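Local coordinates for amidase, hydantoinase/carbamoylase family (Paraburkholderia phymatum, PDB 6C0D), which probably hydrolyses N-carbamoyl-L-amino acids as a zinc-binding, homodimeric enzyme of the peptidase M20 family, at residues G234-P237 / M238-R242; L276-S280 / F281-P285; Q370-A373 / Q374-A378. All blocks are in the same frame, centred on the assembly; numbering follows the deposited sequence. Where two conformers were deposited one is given.

Contact 1: residues G234-P237 / M238-R242; sequences GTTP and MAIRR. With EDO (1,2-ethanediol), chain F.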
loop_
_atom_site.group_PDB
_atom_site.type_symbol
_atom_site.label_atom_id
_atom_site.label_comp_id
_atom_site.label_asym_id
_atom_site.label_seq_id
_atom_site.Cartn_x
_atom_site.Cartn_y
_atom_site.Cartn_z
ATOM N N GLY A 234 -16.084 1.477 -12.455
ATOM C CA GLY A 234 -17.446 1.059 -12.752
ATOM C C GLY A 234 -17.739 1.068 -14.243
ATOM O O GLY A 234 -18.383 0.163 -14.772
ATOM N N THR A 235 -17.252 2.082 -14.949
ATOM C CA THR A 235 -17.651 2.253 -16.334
ATOM C C THR A 235 -16.711 1.577 -17.323
ATOM O O THR A 235 -17.093 1.400 -18.484
ATOM C CB THR A 235 -17.744 3.746 -16.665
ATOM O OG1 THR A 235 -16.467 4.339 -16.460
ATOM C CG2 THR A 235 -18.712 4.438 -15.728
ATOM N N THR A 236 -15.499 1.190 -16.897
ATOM C CA THR A 236 -14.499 0.639 -17.810
ATOM C C THR A 236 -14.638 -0.877 -17.929
ATOM O O THR A 236 -14.385 -1.587 -16.943
ATOM C CB THR A 236 -13.095 0.988 -17.336
ATOM O OG1 THR A 236 -12.999 2.406 -17.187
ATOM C CG2 THR A 236 -12.053 0.516 -18.385
ATOM N N PRO A 237 -15.006 -1.416 -19.098
ATOM C CA PRO A 237 -15.158 -2.872 -19.220
ATOM C C PRO A 237 -13.841 -3.577 -18.927
ATOM O O PRO A 237 -12.763 -3.042 -19.192
ATOM C CB PRO A 237 -15.582 -3.072 -20.682
ATOM C CG PRO A 237 -16.155 -1.733 -21.109
ATOM C CD PRO A 237 -15.368 -0.708 -20.346
ATOM N N MET A 238 -13.943 -4.797 -18.387
ATOM C CA MET A 238 -12.743 -5.547 -18.004
ATOM C C MET A 238 -11.804 -5.731 -19.182
ATOM O O MET A 238 -10.576 -5.722 -19.015
ATOM C CB MET A 238 -13.127 -6.915 -17.441
ATOM C CG MET A 238 -13.952 -6.853 -16.151
ATOM S SD MET A 238 -13.099 -6.001 -14.786
ATOM C CE MET A 238 -11.906 -7.260 -14.301
ATOM N N ALA A 239 -12.366 -5.908 -20.382
ATOM C CA ALA A 239 -11.556 -6.293 -21.537
ATOM C C ALA A 239 -10.584 -5.201 -21.957
ATOM O O ALA A 239 -9.556 -5.499 -22.576
ATOM C CB ALA A 239 -12.471 -6.663 -22.711
ATOM N N ILE A 240 -10.880 -3.935 -21.674
ATOM C CA ILE A 240 -10.011 -2.865 -22.153
ATOM C C ILE A 240 -9.144 -2.287 -21.036
ATOM O O ILE A 240 -8.500 -1.250 -21.233
ATOM C CB ILE A 240 -10.810 -1.764 -22.872
ATOM C CG1 ILE A 240 -11.725 -1.015 -21.904
ATOM C CG2 ILE A 240 -11.620 -2.368 -24.034
ATOM C CD1 ILE A 240 -12.535 0.101 -22.549
ATOM N N ARG A 241 -9.055 -2.963 -19.894
ATOM C CA ARG A 241 -8.309 -2.417 -18.767
ATOM C C ARG A 241 -6.812 -2.647 -18.891
ATOM O O ARG A 241 -6.351 -3.599 -19.520
ATOM C CB ARG A 241 -8.788 -3.036 -17.453
ATOM C CG ARG A 241 -10.148 -2.498 -17.078
ATOM C CD ARG A 241 -10.623 -3.076 -15.762
ATOM N NE ARG A 241 -11.954 -2.522 -15.504
ATOM C CZ ARG A 241 -12.511 -2.479 -14.311
ATOM N NH1 ARG A 241 -11.852 -2.981 -13.264
ATOM N NH2 ARG A 241 -13.740 -1.954 -14.185
ATOM N N ARG A 242 -6.060 -1.761 -18.244
ATOM C CA ARG A 242 -4.616 -1.876 -18.083
ATOM C C ARG A 242 -4.339 -1.643 -16.597
ATOM O O ARG A 242 -3.754 -0.639 -16.201
ATOM C CB ARG A 242 -3.878 -0.875 -18.966
ATOM C CG ARG A 242 -4.178 -1.049 -20.462
ATOM C CD ARG A 242 -4.303 0.291 -21.143
ATOM N NE ARG A 242 -4.330 0.166 -22.598
ATOM C CZ ARG A 242 -3.236 0.127 -23.348
ATOM N NH1 ARG A 242 -2.052 0.200 -22.762
ATOM N NH2 ARG A 242 -3.327 0.022 -24.674
HETATM C C1 EDO F . -20.238 -1.111 -17.054
HETATM O O1 EDO F . -20.228 -1.624 -15.696
HETATM C C2 EDO F . -19.043 -1.607 -17.870
HETATM O O2 EDO F . -19.297 -2.911 -18.407
#
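Arg241 lays its aliphatic stem across Thr236, CG of Arg241 coming within 3.8 Å of CG2 of Thr236, and then presents the edge of its guanidinium group to the carbonyl oxygen of that same residue. The grip is side-on and bidentate: NH2 of Arg241 stands 2.9 Å from O of Thr236 and lies in the carbonyl plane, while NE of Arg241, 3.0 Å from the same oxygen, sits well above that plane. The oxygen itself is only 8° out of the guanidinium plane, so both N-H groups are aimed at one acceptor. The extended run from CG to NE carries the charged group back over the chain to this point. Met238 is on one face, its SD 3.5 Å above the guanidinium plane and shifted toward the rim.

The backbone makes a short 3-10 turn at Met238 and Ala239. N of Ile240 bonds to O of Pro237 at 3.2 Å, and N of Arg241 makes the next such bond, to O of Met238. Ile240 has its CG1 wedged between backbone N and carbonyl carbon (chi1 67°), which brings CD1 to 3.7 Å from CD of Pro237; its CG1 also rests on CG2 of Thr236.

This loop joins strand 231-232 to helix 244-262, probably in the lid or dimerisation domain as in M20 relatives. NH1 of Arg241 bonds to OG1 of Thr270 of the second subunit, and NH2 also bonds to O of Ala233 of its own chain. OG1 of Thr236 is bonded to His232 O. One arginine thus serves two backbone oxygens (Thr236 O, Ala233 O) and one hydroxyl of the other subunit, and the two bonds to a single oxygen should restrict rotation of its guanidinium group.

Contact 2: residues L276-S280 / F281-P285; sequences LDPGS and FSVVP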
loop_
_atom_site.group_PDB
_atom_site.type_symbol
_atom_site.label_atom_id
_atom_site.label_comp_id
_atom_site.label_asym_id
_atom_site.label_seq_id
_atom_site.Cartn_x
_atom_site.Cartn_y
_atom_site.Cartn_z
ATOM N N LEU A 276 -0.543 0.618 -4.601
ATOM C CA LEU A 276 -1.325 0.883 -5.801
ATOM C C LEU A 276 -1.683 2.364 -5.845
ATOM O O LEU A 276 -2.002 2.971 -4.816
ATOM C CB LEU A 276 -2.622 0.052 -5.860
ATOM C CG LEU A 276 -2.541 -1.450 -5.576
ATOM C CD1 LEU A 276 -3.872 -2.159 -5.914
ATOM C CD2 LEU A 276 -1.364 -2.129 -6.259
ATOM N N ASP A 277 -1.627 2.932 -7.047
ATOM C CA ASP A 277 -1.911 4.343 -7.256
ATOM C C ASP A 277 -3.136 4.473 -8.152
ATOM O O ASP A 277 -3.140 3.942 -9.274
ATOM C CB ASP A 277 -0.705 5.049 -7.875
ATOM C CG ASP A 277 -0.961 6.510 -8.121
ATOM O OD1 ASP A 277 -1.258 6.878 -9.278
ATOM O OD2 ASP A 277 -0.892 7.281 -7.145
ATOM N N PRO A 278 -4.200 5.179 -7.740
ATOM C CA PRO A 278 -4.166 6.022 -6.538
ATOM C C PRO A 278 -4.556 5.348 -5.235
ATOM O O PRO A 278 -4.374 5.965 -4.175
ATOM C CB PRO A 278 -5.195 7.116 -6.876
ATOM C CG PRO A 278 -6.218 6.404 -7.720
ATOM C CD PRO A 278 -5.419 5.404 -8.552
ATOM N N GLY A 279 -5.085 4.128 -5.275
ATOM C CA GLY A 279 -5.424 3.424 -4.049
ATOM C C GLY A 279 -6.830 3.726 -3.564
ATOM O O GLY A 279 -7.060 3.818 -2.356
ATOM N N SER A 280 -7.768 3.883 -4.495
ATOM C CA SER A 280 -9.175 4.196 -4.240
ATOM C C SER A 280 -10.070 3.058 -4.712
ATOM O O SER A 280 -9.790 2.427 -5.733
ATOM C CB SER A 280 -9.641 5.473 -5.000
ATOM O OG SER A 280 -8.795 6.572 -4.753
ATOM N N PHE A 281 -11.202 2.864 -4.014
ATOM C CA PHE A 281 -12.154 1.812 -4.386
ATOM C C PHE A 281 -12.567 1.879 -5.849
ATOM O O PHE A 281 -12.722 0.842 -6.500
ATOM C CB PHE A 281 -13.431 1.912 -3.538
ATOM C CG PHE A 281 -13.447 1.039 -2.299
ATOM C CD1 PHE A 281 -13.512 -0.349 -2.396
ATOM C CD2 PHE A 281 -13.457 1.613 -1.040
ATOM C CE1 PHE A 281 -13.563 -1.139 -1.270
ATOM C CE2 PHE A 281 -13.494 0.815 0.096
ATOM C CZ PHE A 281 -13.544 -0.567 -0.028
ATOM N N SER A 282 -12.840 3.081 -6.368
ATOM C CA SER A 282 -13.500 3.206 -7.664
ATOM C C SER A 282 -12.558 3.601 -8.800
ATOM O O SER A 282 -13.028 4.062 -9.848
ATOM C CB SER A 282 -14.652 4.207 -7.571
ATOM O OG SER A 282 -15.656 3.718 -6.695
ATOM N N VAL A 283 -11.253 3.419 -8.628
ATOM C CA VAL A 283 -10.284 3.733 -9.677
ATOM C C VAL A 283 -9.413 2.510 -9.952
ATOM O O VAL A 283 -8.706 2.030 -9.058
ATOM C CB VAL A 283 -9.407 4.938 -9.292
ATOM C CG1 VAL A 283 -8.464 5.286 -10.441
ATOM C CG2 VAL A 283 -10.293 6.140 -8.900
ATOM N N VAL A 284 -9.463 2.011 -11.186
ATOM C CA VAL A 284 -8.505 1.020 -11.668
ATOM C C VAL A 284 -7.110 1.628 -11.532
ATOM O O VAL A 284 -6.868 2.706 -12.091
ATOM C CB VAL A 284 -8.799 0.642 -13.132
ATOM C CG1 VAL A 284 -7.816 -0.427 -13.616
ATOM C CG2 VAL A 284 -10.270 0.210 -13.302
ATOM N N PRO A 285 -6.189 1.004 -10.790
ATOM C CA PRO A 285 -4.860 1.608 -10.570
ATOM C C PRO A 285 -4.088 1.750 -11.873
ATOM O O PRO A 285 -3.925 0.785 -12.618
ATOM C CB PRO A 285 -4.159 0.613 -9.630
ATOM C CG PRO A 285 -5.244 -0.244 -9.040
ATOM C CD PRO A 285 -6.377 -0.256 -10.049
HETATM O O HOH W 1 -6.830 2.611 -7.076
#
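A chi1 of -177° sets CG1 of Val283 opposite its own backbone N and brings it onto the ring of Pro278, while CG of Leu276, set beside its backbone N (chi1 -48°), helps carry CD1 to the ring of Pro285. Both pairs close the end of a beta hairpin built from strands 268-277 and 283-296. CG1 of Val283 is 3.6 Å from CD of Pro278, and the two side chains meet at a slant. Leu276 and Pro285 instead run side by side in the same direction, with CD1 of Leu276 3.9 Å from CG of Pro285. The other methyl of Val283, CG2, reaches CB of Ser280.

The connection is not a minimal one. Pro278 follows a cis peptide bond, Gly279 takes a left-handed backbone conformation in which a side chain would run into the preceding carbonyl oxygen, and Ser280 to Val283 then form a type I beta turn. The bond that closes this turn is weak: N of Val283 lies 3.4 Å from O of Ser280, though the N-H points almost straight at it (170°). Nearer the strands, CA of Pro285 makes a bent CA-H...O contact of 3.2 Å with O of Asp277.

Neighbours add to this. In one of its two conformers OD1 of Asp277 forms a salt bridge with Arg230, and the second subunit takes part directly: Arg273 of that subunit bonds to O of Gly279, its Gln293 to OG of Ser282, and the ring of its His291 meets that of Phe281. The hairpin end is therefore part of the dimer interface. Between its two arms a water takes the N-H of Ser280, N to water 3.0 Å, and lies 2.8 Å from O of Val283, to which it can donate.

Contact 3: residues Q370-A373 / Q374-A378; sequences QVIA and QHIPA. With EDO (1,2-ethanediol), chain I.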
loop_
_atom_site.group_PDB
_atom_site.type_symbol
_atom_site.label_atom_id
_atom_site.label_comp_id
_atom_site.label_asym_id
_atom_site.label_seq_id
_atom_site.Cartn_x
_atom_site.Cartn_y
_atom_site.Cartn_z
ATOM N N GLN A 370 30.626 -10.021 8.819
ATOM C CA GLN A 370 30.723 -10.036 7.365
ATOM C C GLN A 370 31.763 -9.035 6.870
ATOM O O GLN A 370 32.350 -9.231 5.796
ATOM C CB GLN A 370 29.358 -9.749 6.730
ATOM C CG GLN A 370 28.997 -8.303 6.650
ATOM C CD GLN A 370 27.547 -8.115 6.275
ATOM O OE1 GLN A 370 26.719 -8.963 6.586
ATOM N NE2 GLN A 370 27.233 -7.007 5.606
ATOM N N VAL A 371 31.980 -7.952 7.618
ATOM C CA VAL A 371 33.017 -6.981 7.274
ATOM C C VAL A 371 34.396 -7.523 7.649
ATOM O O VAL A 371 35.353 -7.445 6.867
ATOM C CB VAL A 371 32.729 -5.640 7.976
ATOM C CG1 VAL A 371 33.923 -4.669 7.858
ATOM C CG2 VAL A 371 31.448 -5.003 7.413
ATOM N N ILE A 372 34.516 -8.054 8.860
ATOM C CA ILE A 372 35.825 -8.476 9.361
ATOM C C ILE A 372 36.332 -9.694 8.591
ATOM O O ILE A 372 37.533 -9.809 8.312
ATOM C CB ILE A 372 35.733 -8.721 10.876
ATOM C CG1 ILE A 372 35.557 -7.367 11.580
ATOM C CG2 ILE A 372 36.993 -9.463 11.411
ATOM C CD1 ILE A 372 34.934 -7.473 12.938
ATOM N N ALA A 373 35.420 -10.589 8.187
ATOM C CA ALA A 373 35.803 -11.837 7.524
ATOM C C ALA A 373 36.539 -11.617 6.213
ATOM O O ALA A 373 37.258 -12.518 5.757
ATOM C CB ALA A 373 34.567 -12.706 7.258
ATOM N N GLN A 374 36.365 -10.460 5.582
ATOM C CA GLN A 374 37.058 -10.179 4.337
ATOM C C GLN A 374 38.529 -9.825 4.562
ATOM O O GLN A 374 39.273 -9.701 3.586
ATOM C CB GLN A 374 36.295 -9.069 3.592
ATOM C CG GLN A 374 34.770 -9.402 3.473
ATOM C CD GLN A 374 33.909 -8.317 2.816
ATOM O OE1 GLN A 374 34.386 -7.542 1.988
ATOM N NE2 GLN A 374 32.617 -8.276 3.180
ATOM N N HIS A 375 38.964 -9.694 5.820
ATOM C CA HIS A 375 40.331 -9.296 6.147
ATOM C C HIS A 375 41.090 -10.312 6.978
ATOM O O HIS A 375 42.296 -10.477 6.780
ATOM C CB HIS A 375 40.319 -7.954 6.885
ATOM C CG HIS A 375 39.773 -6.838 6.055
ATOM N ND1 HIS A 375 40.577 -5.991 5.326
ATOM C CD2 HIS A 375 38.496 -6.463 5.802
ATOM C CE1 HIS A 375 39.820 -5.127 4.670
ATOM N NE2 HIS A 375 38.554 -5.396 4.939
ATOM N N ILE A 376 40.430 -10.965 7.929
ATOM C CA ILE A 376 41.043 -12.032 8.716
ATOM C C ILE A 376 40.026 -13.153 8.881
ATOM O O ILE A 376 38.816 -12.945 8.700
ATOM C CB ILE A 376 41.510 -11.541 10.105
ATOM C CG1 ILE A 376 40.318 -11.024 10.922
ATOM C CG2 ILE A 376 42.660 -10.503 9.988
ATOM C CD1 ILE A 376 40.688 -10.783 12.385
ATOM N N PRO A 377 40.498 -14.358 9.217
ATOM C CA PRO A 377 39.573 -15.470 9.496
ATOM C C PRO A 377 38.524 -15.085 10.527
ATOM O O PRO A 377 38.855 -14.632 11.618
ATOM C CB PRO A 377 40.507 -16.560 10.045
ATOM C CG PRO A 377 41.824 -16.308 9.317
ATOM C CD PRO A 377 41.919 -14.798 9.249
ATOM N N ALA A 378 37.244 -15.303 10.194
ATOM C CA ALA A 378 36.148 -14.969 11.100
ATOM C C ALA A 378 35.181 -16.143 11.226
ATOM O O ALA A 378 35.075 -16.984 10.329
ATOM C CB ALA A 378 35.379 -13.737 10.599
HETATM C C1 EDO I . 40.464 -13.336 5.467
HETATM O O1 EDO I . 39.500 -13.636 4.457
HETATM C C2 EDO I . 41.482 -14.465 5.567
HETATM O O2 EDO I . 40.787 -15.711 5.683
HETATM O O HOH W 2 35.518 -5.616 4.507
HETATM O O HOH W 3 36.955 -15.428 7.215
#
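Ile372 and Ile376 form the tight side of this contact, where the C-terminal end of helix 368-372 gives way to the connection that leads into strand 378-384. The two side chains run alongside each other in the same direction, CG2 of Ile372 3.7 Å from CG1 of Ile376, which lies between its backbone N and carbonyl carbon (chi1 61°), and both rest on Tyr192 of strand 189-198. CB of Ala378, at the start of the strand, meets CB of Ala373 at 3.6 Å. Ile372 O binds two successive amides: N of His375 at 2.9 Å, well above the carbonyl plane, and N of Ile376 at 3.1 Å, nearly in line with the C=O bond.

The outer side is looser and wetter. Gln374 is exposed and has two conformers; in one its extended chain brings NE2 to 2.8 Å from O of Gln370, the donor tilted 34° from the carbonyl plane. The edge of the His375 ring faces Val371 O, and a water joins this oxygen to NE2 of His375, which also has a weak bond to Asp150. This is the zinc-binding domain, as in M20 relatives, the Gln370 side chain about 10 Å from the zinc ion. A second water receives the N-H of Ala378 and donates to O of Ala373, which also accepts from O1 of an ethanediol, probably from the crystallisation liquor, at 2.8 Å.

Contacts 1 and 2 belong together, centres 13 Å apart: NH1 of Arg241 packs against CG2 of Val284, and both meet the second subunit. Contact 3 lies on the opposite side of the chain's centre, about 38 and 31 Å from them by nearest atoms, and no other chain touches it. It is the most buried, about 10 Å from the zinc by the Gln370 side chain, and its bonds are mainly the backbone and water links of a helix end set on apolar side chains. The partly buried pair differs: in 234-242 an arginine gathers carbonyl oxygens and a hydroxyl of the other subunit, whereas in 276-285 apolar contacts and one weak turn bond close a hairpin.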